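Local coordinates for ZYG-9 (Caenorhabditis elegans, PDB 2OF3), which organises microtubules and spindle poles during mitosis and meiosis in one-cell embryos, and is required for default nucleus positioning in oocytes, at residues Leu3-Arg14 with Ser77-Leu88; Asn180-Leu188 with Val212-Val223. All coordinates share one frame; numbering follows the deposited sequence.

Contact 1. Residues Leu3-Arg14 with Ser77-Leu88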
# COMPACT_ATOMS: atom_id res chain seq x y z
N LEU A 3 4.25 25.87 -15.10
CA LEU A 3 4.49 24.61 -14.41
C LEU A 3 4.13 23.46 -15.35
O LEU A 3 3.10 23.48 -16.05
CB LEU A 3 3.62 24.54 -13.15
CG LEU A 3 3.71 25.66 -12.10
CD1 LEU A 3 2.69 25.47 -10.99
CD2 LEU A 3 5.12 25.78 -11.51
N LEU A 4 4.99 22.45 -15.38
CA LEU A 4 4.69 21.21 -16.04
C LEU A 4 3.40 20.52 -15.50
O LEU A 4 2.68 19.81 -16.24
CB LEU A 4 5.89 20.32 -15.86
CG LEU A 4 5.89 19.02 -16.62
CD1 LEU A 4 5.94 19.32 -18.14
CD2 LEU A 4 7.09 18.24 -16.15
N LEU A 5 3.10 20.75 -14.22
CA LEU A 5 2.02 20.09 -13.50
C LEU A 5 1.44 21.11 -12.59
O LEU A 5 2.19 21.85 -11.98
CB LEU A 5 2.56 18.88 -12.72
CG LEU A 5 1.50 18.03 -12.01
CD1 LEU A 5 0.52 17.37 -13.06
CD2 LEU A 5 2.27 16.99 -11.16
N SER A 6 0.12 21.23 -12.55
CA SER A 6 -0.58 22.25 -11.79
C SER A 6 -0.30 22.28 -10.27
O SER A 6 0.10 21.29 -9.66
CB SER A 6 -2.09 22.10 -11.99
OG SER A 6 -2.54 20.91 -11.33
N ASP A 7 -0.58 23.42 -9.66
CA ASP A 7 -0.56 23.55 -8.23
C ASP A 7 -1.87 24.28 -7.97
O ASP A 7 -1.94 25.51 -8.09
CB ASP A 7 0.68 24.38 -7.84
CG ASP A 7 0.60 24.98 -6.43
OD1 ASP A 7 -0.23 24.52 -5.60
OD2 ASP A 7 1.39 25.93 -6.15
N ASN A 8 -2.94 23.55 -7.69
CA ASN A 8 -4.24 24.13 -7.39
C ASN A 8 -4.92 23.23 -6.36
O ASN A 8 -4.33 22.26 -5.85
CB ASN A 8 -5.09 24.28 -8.71
CG ASN A 8 -5.29 22.94 -9.44
OD1 ASN A 8 -5.34 21.89 -8.81
ND2 ASN A 8 -5.36 22.97 -10.78
N GLU A 9 -6.19 23.48 -6.08
CA GLU A 9 -6.90 22.65 -5.12
C GLU A 9 -7.96 21.78 -5.79
O GLU A 9 -9.00 21.46 -5.19
CB GLU A 9 -7.58 23.56 -4.12
CG GLU A 9 -6.58 24.17 -3.18
CD GLU A 9 -7.23 25.06 -2.17
OE1 GLU A 9 -8.23 24.64 -1.53
OE2 GLU A 9 -6.72 26.20 -2.03
N ASP A 10 -7.71 21.37 -7.03
CA ASP A 10 -8.71 20.54 -7.74
C ASP A 10 -8.85 19.15 -7.14
O ASP A 10 -9.83 18.50 -7.37
CB ASP A 10 -8.40 20.43 -9.22
CG ASP A 10 -8.67 21.72 -9.96
OD1 ASP A 10 -9.02 22.73 -9.32
OD2 ASP A 10 -8.49 21.75 -11.20
N LYS A 11 -7.88 18.69 -6.35
CA LYS A 11 -8.07 17.45 -5.56
C LYS A 11 -9.36 17.42 -4.77
O LYS A 11 -10.04 16.40 -4.73
CB LYS A 11 -6.88 17.20 -4.62
CG LYS A 11 -6.95 15.82 -3.91
CD LYS A 11 -5.83 15.71 -2.84
CE LYS A 11 -4.53 15.43 -3.48
NZ LYS A 11 -3.47 15.61 -2.38
N LYS A 12 -9.70 18.52 -4.11
CA LYS A 12 -10.98 18.56 -3.37
C LYS A 12 -12.20 18.31 -4.28
O LYS A 12 -13.14 17.62 -3.85
CB LYS A 12 -11.22 19.91 -2.66
CG LYS A 12 -10.27 20.27 -1.55
CD LYS A 12 -10.59 21.76 -1.05
CE LYS A 12 -9.55 22.24 0.02
NZ LYS A 12 -8.10 22.33 -0.48
N GLN A 13 -12.20 18.89 -5.48
CA GLN A 13 -13.23 18.69 -6.49
C GLN A 13 -13.26 17.22 -6.97
O GLN A 13 -14.33 16.67 -7.12
CB GLN A 13 -13.05 19.67 -7.68
CG GLN A 13 -14.18 19.57 -8.82
CD GLN A 13 -15.58 19.97 -8.29
OE1 GLN A 13 -15.68 20.71 -7.32
NE2 GLN A 13 -16.65 19.41 -8.89
N ARG A 14 -12.11 16.58 -7.15
CA ARG A 14 -12.06 15.16 -7.56
C ARG A 14 -12.59 14.24 -6.48
O ARG A 14 -13.36 13.32 -6.83
CB ARG A 14 -10.66 14.71 -8.01
CG ARG A 14 -10.18 15.48 -9.23
CD ARG A 14 -8.85 14.84 -9.76
NE ARG A 14 -7.71 15.11 -8.85
CZ ARG A 14 -6.97 16.20 -8.88
NH1 ARG A 14 -7.25 17.20 -9.73
NH2 ARG A 14 -5.99 16.32 -8.03
N SER A 77 9.09 22.00 -7.84
CA SER A 77 7.68 22.36 -7.64
C SER A 77 6.95 21.29 -6.85
O SER A 77 6.02 20.66 -7.37
CB SER A 77 6.99 22.62 -8.98
OG SER A 77 5.70 23.20 -8.75
N PRO A 78 7.40 21.04 -5.59
CA PRO A 78 6.76 19.98 -4.78
C PRO A 78 5.24 20.14 -4.57
O PRO A 78 4.55 19.13 -4.48
CB PRO A 78 7.55 20.02 -3.45
CG PRO A 78 8.12 21.42 -3.42
CD PRO A 78 8.49 21.70 -4.84
N ARG A 79 4.72 21.36 -4.56
CA ARG A 79 3.25 21.56 -4.44
C ARG A 79 2.48 21.02 -5.62
O ARG A 79 1.29 20.69 -5.46
CB ARG A 79 2.88 23.03 -4.26
CG ARG A 79 3.24 23.58 -2.88
CD ARG A 79 3.10 25.11 -2.87
NE ARG A 79 4.03 25.63 -1.85
CZ ARG A 79 3.79 25.68 -0.53
NH1 ARG A 79 2.62 25.27 -0.04
NH2 ARG A 79 4.74 26.14 0.30
N SER A 80 3.15 20.90 -6.78
CA SER A 80 2.56 20.22 -7.96
C SER A 80 2.33 18.76 -7.73
O SER A 80 1.26 18.26 -8.08
CB SER A 80 3.45 20.43 -9.18
OG SER A 80 3.43 21.85 -9.45
N LEU A 81 3.31 18.07 -7.17
CA LEU A 81 3.16 16.67 -6.79
C LEU A 81 2.08 16.48 -5.74
O LEU A 81 1.31 15.53 -5.87
CB LEU A 81 4.50 16.06 -6.31
CG LEU A 81 5.68 16.13 -7.31
CD1 LEU A 81 6.90 15.52 -6.63
CD2 LEU A 81 5.40 15.34 -8.59
N LEU A 82 2.04 17.33 -4.69
CA LEU A 82 0.99 17.27 -3.67
C LEU A 82 -0.43 17.52 -4.22
O LEU A 82 -1.37 16.75 -3.90
CB LEU A 82 1.23 18.32 -2.57
CG LEU A 82 2.19 17.83 -1.52
CD1 LEU A 82 2.56 19.06 -0.73
CD2 LEU A 82 1.55 16.69 -0.59
N SER A 83 -0.58 18.58 -5.04
CA SER A 83 -1.88 18.97 -5.60
C SER A 83 -2.47 17.83 -6.42
O SER A 83 -3.69 17.69 -6.49
CB SER A 83 -1.72 20.15 -6.56
OG SER A 83 -1.43 21.34 -5.84
N ASN A 84 -1.60 17.03 -7.03
CA ASN A 84 -1.98 15.97 -7.97
C ASN A 84 -1.64 14.57 -7.49
O ASN A 84 -1.64 13.64 -8.28
CB ASN A 84 -1.37 16.27 -9.37
CG ASN A 84 -1.93 17.51 -9.94
OD1 ASN A 84 -3.11 17.54 -10.35
ND2 ASN A 84 -1.16 18.58 -9.89
N SER A 85 -1.40 14.43 -6.19
CA SER A 85 -0.94 13.17 -5.61
C SER A 85 -1.88 12.03 -5.91
O SER A 85 -1.43 10.92 -6.25
CB SER A 85 -0.76 13.27 -4.10
OG SER A 85 -2.02 13.40 -3.39
N ASP A 86 -3.18 12.29 -5.82
CA ASP A 86 -4.16 11.25 -6.09
C ASP A 86 -4.05 10.72 -7.53
O ASP A 86 -4.14 9.52 -7.76
CB ASP A 86 -5.58 11.76 -5.73
CG ASP A 86 -6.02 12.98 -6.57
OD1 ASP A 86 -5.26 13.98 -6.62
OD2 ASP A 86 -7.16 12.97 -7.17
N LEU A 87 -3.82 11.59 -8.50
CA LEU A 87 -3.78 11.18 -9.92
C LEU A 87 -2.46 10.55 -10.25
O LEU A 87 -2.41 9.62 -11.05
CB LEU A 87 -4.00 12.40 -10.83
CG LEU A 87 -5.34 13.16 -10.60
CD1 LEU A 87 -5.41 14.46 -11.48
CD2 LEU A 87 -6.52 12.24 -10.91
N LEU A 88 -1.39 11.04 -9.62
CA LEU A 88 -0.05 10.46 -9.86
C LEU A 88 0.04 9.09 -9.28
O LEU A 88 0.55 8.19 -9.95
CB LEU A 88 1.04 11.38 -9.31
CG LEU A 88 1.17 12.72 -10.04
CD1 LEU A 88 2.23 13.55 -9.32
CD2 LEU A 88 1.44 12.60 -11.58
O HOH W 1 -5.20 19.68 -5.60
O HOH W 2 -5.10 19.07 -9.22

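Contact 2. Residues Asn180-Leu188 with Val212-Val223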
# COMPACT_ATOMS: atom_id res chain seq x y z
N ASN A 180 -0.20 -15.26 -3.84
CA ASN A 180 1.22 -15.00 -3.85
C ASN A 180 1.73 -15.06 -2.39
O ASN A 180 1.36 -14.24 -1.54
CB ASN A 180 1.47 -13.64 -4.54
CG ASN A 180 2.99 -13.28 -4.62
OD1 ASN A 180 3.71 -13.33 -3.63
ND2 ASN A 180 3.45 -12.92 -5.83
N ALA A 181 2.56 -16.07 -2.09
CA ALA A 181 2.98 -16.27 -0.72
C ALA A 181 3.85 -15.14 -0.22
O ALA A 181 3.84 -14.86 0.98
CB ALA A 181 3.73 -17.65 -0.56
N ARG A 182 4.60 -14.49 -1.09
CA ARG A 182 5.43 -13.35 -0.65
C ARG A 182 4.56 -12.19 -0.22
O ARG A 182 4.85 -11.54 0.76
CB ARG A 182 6.39 -12.88 -1.75
CG ARG A 182 7.54 -13.83 -2.00
CD ARG A 182 8.28 -13.39 -3.24
NE ARG A 182 9.56 -14.08 -3.35
CZ ARG A 182 9.88 -14.87 -4.37
NH1 ARG A 182 9.03 -15.09 -5.37
NH2 ARG A 182 11.07 -15.44 -4.38
N GLN A 183 3.49 -11.94 -0.97
CA GLN A 183 2.49 -10.95 -0.53
C GLN A 183 1.87 -11.30 0.82
O GLN A 183 1.78 -10.43 1.69
CB GLN A 183 1.38 -10.79 -1.55
CG GLN A 183 0.32 -9.77 -1.08
CD GLN A 183 -0.63 -9.31 -2.18
OE1 GLN A 183 -0.42 -9.57 -3.35
NE2 GLN A 183 -1.68 -8.58 -1.79
N ARG A 184 1.40 -12.52 1.03
CA ARG A 184 0.87 -12.87 2.34
C ARG A 184 1.88 -12.68 3.46
O ARG A 184 1.52 -12.12 4.52
CB ARG A 184 0.38 -14.33 2.38
CG ARG A 184 -0.67 -14.65 1.34
CD ARG A 184 -1.35 -15.94 1.69
NE ARG A 184 -0.47 -17.12 1.64
CZ ARG A 184 -0.14 -17.78 0.52
NH1 ARG A 184 -0.60 -17.35 -0.65
NH2 ARG A 184 0.63 -18.89 0.59
N SER A 185 3.13 -13.14 3.29
CA SER A 185 4.08 -12.99 4.38
C SER A 185 4.46 -11.55 4.61
O SER A 185 4.56 -11.11 5.75
CB SER A 185 5.33 -13.87 4.21
OG SER A 185 5.97 -13.56 2.98
N GLU A 186 4.71 -10.79 3.55
CA GLU A 186 5.09 -9.38 3.79
C GLU A 186 4.02 -8.55 4.52
O GLU A 186 4.34 -7.69 5.35
CB GLU A 186 5.41 -8.71 2.45
CG GLU A 186 6.75 -9.18 1.80
CD GLU A 186 7.98 -8.69 2.53
OE1 GLU A 186 8.15 -7.45 2.71
OE2 GLU A 186 8.80 -9.54 2.94
N CYS A 187 2.74 -8.81 4.18
CA CYS A 187 1.59 -8.20 4.84
C CYS A 187 1.44 -8.57 6.32
O CYS A 187 1.22 -7.66 7.12
CB CYS A 187 0.32 -8.45 4.01
SG CYS A 187 0.46 -7.47 2.47
N LEU A 188 1.64 -9.84 6.67
CA LEU A 188 1.71 -10.26 8.08
C LEU A 188 2.79 -9.57 8.86
O LEU A 188 2.60 -9.20 10.02
CB LEU A 188 1.92 -11.80 8.21
CG LEU A 188 0.68 -12.62 7.81
CD1 LEU A 188 1.04 -14.12 7.65
CD2 LEU A 188 -0.58 -12.34 8.76
N VAL A 212 -5.71 -14.13 11.35
CA VAL A 212 -4.31 -14.49 11.13
C VAL A 212 -4.06 -15.97 11.50
O VAL A 212 -3.30 -16.67 10.83
CB VAL A 212 -3.35 -13.51 11.86
CG1 VAL A 212 -1.90 -14.07 11.93
CG2 VAL A 212 -3.36 -12.10 11.17
N ALA A 213 -4.70 -16.44 12.58
CA ALA A 213 -4.50 -17.82 13.08
C ALA A 213 -4.46 -18.94 12.01
O ALA A 213 -3.59 -19.79 12.10
CB ALA A 213 -5.50 -18.18 14.24
N PRO A 214 -5.40 -18.99 11.04
CA PRO A 214 -5.30 -20.07 10.06
C PRO A 214 -3.96 -20.12 9.28
O PRO A 214 -3.64 -21.17 8.71
CB PRO A 214 -6.43 -19.77 9.07
CG PRO A 214 -7.44 -19.05 9.89
CD PRO A 214 -6.62 -18.18 10.81
N PHE A 215 -3.23 -19.00 9.24
CA PHE A 215 -2.02 -18.94 8.41
C PHE A 215 -0.82 -19.58 9.10
O PHE A 215 0.23 -19.72 8.47
CB PHE A 215 -1.75 -17.51 7.89
CG PHE A 215 -2.79 -17.04 6.87
CD1 PHE A 215 -2.68 -17.43 5.53
CD2 PHE A 215 -3.94 -16.28 7.29
CE1 PHE A 215 -3.65 -17.03 4.57
CE2 PHE A 215 -4.92 -15.88 6.37
CZ PHE A 215 -4.78 -16.25 4.99
N VAL A 216 -0.99 -20.00 10.36
CA VAL A 216 0.00 -20.81 11.02
C VAL A 216 0.14 -22.13 10.27
O VAL A 216 1.21 -22.74 10.32
CB VAL A 216 -0.29 -20.99 12.57
CG1 VAL A 216 0.78 -21.89 13.27
CG2 VAL A 216 -0.32 -19.60 13.28
N GLY A 217 -0.90 -22.54 9.53
CA GLY A 217 -0.93 -23.75 8.71
C GLY A 217 -0.69 -23.55 7.22
O GLY A 217 -0.95 -24.46 6.41
N ASP A 218 -0.23 -22.37 6.82
CA ASP A 218 0.03 -22.07 5.43
C ASP A 218 1.13 -23.00 4.91
O ASP A 218 2.02 -23.41 5.67
CB ASP A 218 0.48 -20.61 5.30
CG ASP A 218 0.35 -20.04 3.89
OD1 ASP A 218 -0.68 -19.39 3.57
OD2 ASP A 218 1.29 -20.19 3.06
N LYS A 219 1.07 -23.31 3.61
CA LYS A 219 2.04 -24.14 2.85
C LYS A 219 3.45 -23.53 2.86
O LYS A 219 4.46 -24.23 2.77
CB LYS A 219 1.50 -24.19 1.41
CG LYS A 219 2.34 -24.86 0.37
CD LYS A 219 2.06 -24.32 -1.13
CE LYS A 219 0.69 -24.81 -1.74
NZ LYS A 219 0.70 -25.06 -3.28
N ASP A 220 3.50 -22.19 2.95
CA ASP A 220 4.73 -21.44 2.84
C ASP A 220 5.35 -21.09 4.20
O ASP A 220 4.67 -20.56 5.10
CB ASP A 220 4.41 -20.18 2.02
CG ASP A 220 5.62 -19.34 1.77
OD1 ASP A 220 6.23 -19.48 0.70
OD2 ASP A 220 6.03 -18.55 2.64
N VAL A 221 6.63 -21.41 4.37
CA VAL A 221 7.29 -21.21 5.67
C VAL A 221 7.36 -19.74 6.11
O VAL A 221 7.31 -19.44 7.32
CB VAL A 221 8.72 -21.85 5.71
CG1 VAL A 221 9.69 -21.09 4.84
CG2 VAL A 221 9.26 -21.95 7.14
N ASN A 222 7.49 -18.81 5.17
CA ASN A 222 7.61 -17.41 5.58
C ASN A 222 6.27 -16.92 6.10
O ASN A 222 6.24 -16.12 7.03
CB ASN A 222 8.10 -16.51 4.45
CG ASN A 222 9.41 -17.01 3.86
OD1 ASN A 222 9.52 -17.23 2.65
ND2 ASN A 222 10.38 -17.27 4.72
N VAL A 223 5.17 -17.36 5.48
CA VAL A 223 3.82 -17.02 5.94
C VAL A 223 3.57 -17.60 7.32
O VAL A 223 3.14 -16.87 8.26
CB VAL A 223 2.75 -17.53 4.93
CG1 VAL A 223 1.29 -17.16 5.41
CG2 VAL A 223 3.03 -17.00 3.50

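Contact 1. Residues Leu3-Arg14 with Ser77-Leu88
The N-terminal arm of this TOG domain, residues 3-9, runs along the short helix 78-83, and the start of helix 10-19 then closes on the turn into helix 85-95. Arg14 carries the salt bridge. It meets Asp86 side-on: NE bonds OD2 at 2.8 Å, almost straight at 170°, while NH2 bonds OD1. Both carboxylate oxygens use their syn lone pairs, and the two flat groups are nearly coplanar. Leu87 CD1 sits over the centre of one guanidinium face, 3.5 Å from Arg14 CZ. Backbone atoms of Asp10 and Lys11 lie over the rim of the opposite face, so both faces are flanked. Asn8 OD1 accepts from Asp10 N, an Asx turn that leads into helix 10-19.

TOG domains are stacks of helical pairs. Here the arm follows helix 78-83, and the start of helix 10-19 packs at the turn into helix 85-95. Lys11 extends past Asp86, bends at chi3 (-78°), and brings NZ to Leu82 O and to Ser85 OG, 2.8 Å from each. Water 1 links Asn8 O and Lys11 N to Ser83 O.

Along the arm, Ser80 OG donates to Leu5 O at 2.8 Å, from above the carbonyl plane. Asn84 ND2 lies against Leu5 CG and donates to Ser6 OG at 3.1 Å; its other bond goes to Ser80 O, on a lone pair. The amide is therefore held by arm and helix together. Gln46 also bonds Ser6 OG and, through the same oxygen, Asn8 ND2. Leu5 CD2 reaches Leu88 CD1 at 3.9 Å, and Leu73 of helix 60-76 also touches Leu5.

Contact 2. Residues Asn180-Leu188 with Val212-Val223
Arg184 leaves helix 181-198 with CG anti to its carbonyl carbon (chi1 -57°), and a bend at chi3 (-65°) turns its guanidinium to meet Asp218. Asp218 comes from the opposite direction. Arg184 NH2 bonds the syn lone pair of Asp218 OD2 at 2.9 Å, in the guanidinium plane. The second link, Arg184 NE to Asp218 OD1 at 3.0 Å, is weak. The carboxylate is twisted 37° from the guanidinium, so the grip is uneven. Arg184 CD also packs against Phe215 CE1, and NH1 bonds the backbone oxygen of Ser178.

Asp218 OD2 has a second donor, Asp220 N, on its anti side. This is an Asx turn just before helix 221-238. Asp220 is the N-cap of that helix, and its OD2 accepts from Val223 N at 3.2 Å. Ala181 CB rests on the same carboxylate, 3.3 Å from Asp220 OD1.

Beside the salt bridge, the side chain of Val223 is a knob in a hole formed by Ala181, Arg184, Ser185 and Leu188. This is knobs-into-holes packing of helix 221-238 on helix 181-198, in the helical array of the TOG domain. Val223 CG2 lies 3.4 Å from Ala181 O. Leu188 splits its branches: CD1 meets Val223 CG1, and CD2 reaches Val212 CG2 at 3.7 Å. With an alanine at Asp218, Arg184 would probably lose its carboxylate mate and Asp220 N its Asx-turn acceptor. One carboxylate oxygen thus serves both the salt bridge and the turn, which probably couples the position of Arg184 to the start of helix 221-238.

How the contacts relate
From the N terminus, the arm and helix 10-19 come first. The chain then passes through helices 33-44, 49-55 and 60-76 before contact 1 closes a loop of 62 residues at helices 78-83 and 85-95. Contact 1 thus ties the N-terminal arm to helices 78-83 and 85-95. Helices 101-120, 127-139, 146-163 and 165-174 follow. Contact 2 then opens at helix 181-198 and closes a shorter loop of 23 residues, joining that helix to the end of helix 208-212, the turn after it and the start of helix 221-238. The two loops are in series. The centres of contacts 1 and 2 are about 38 Å apart, on opposite sides of the chain's centre, and the two contacts do not touch.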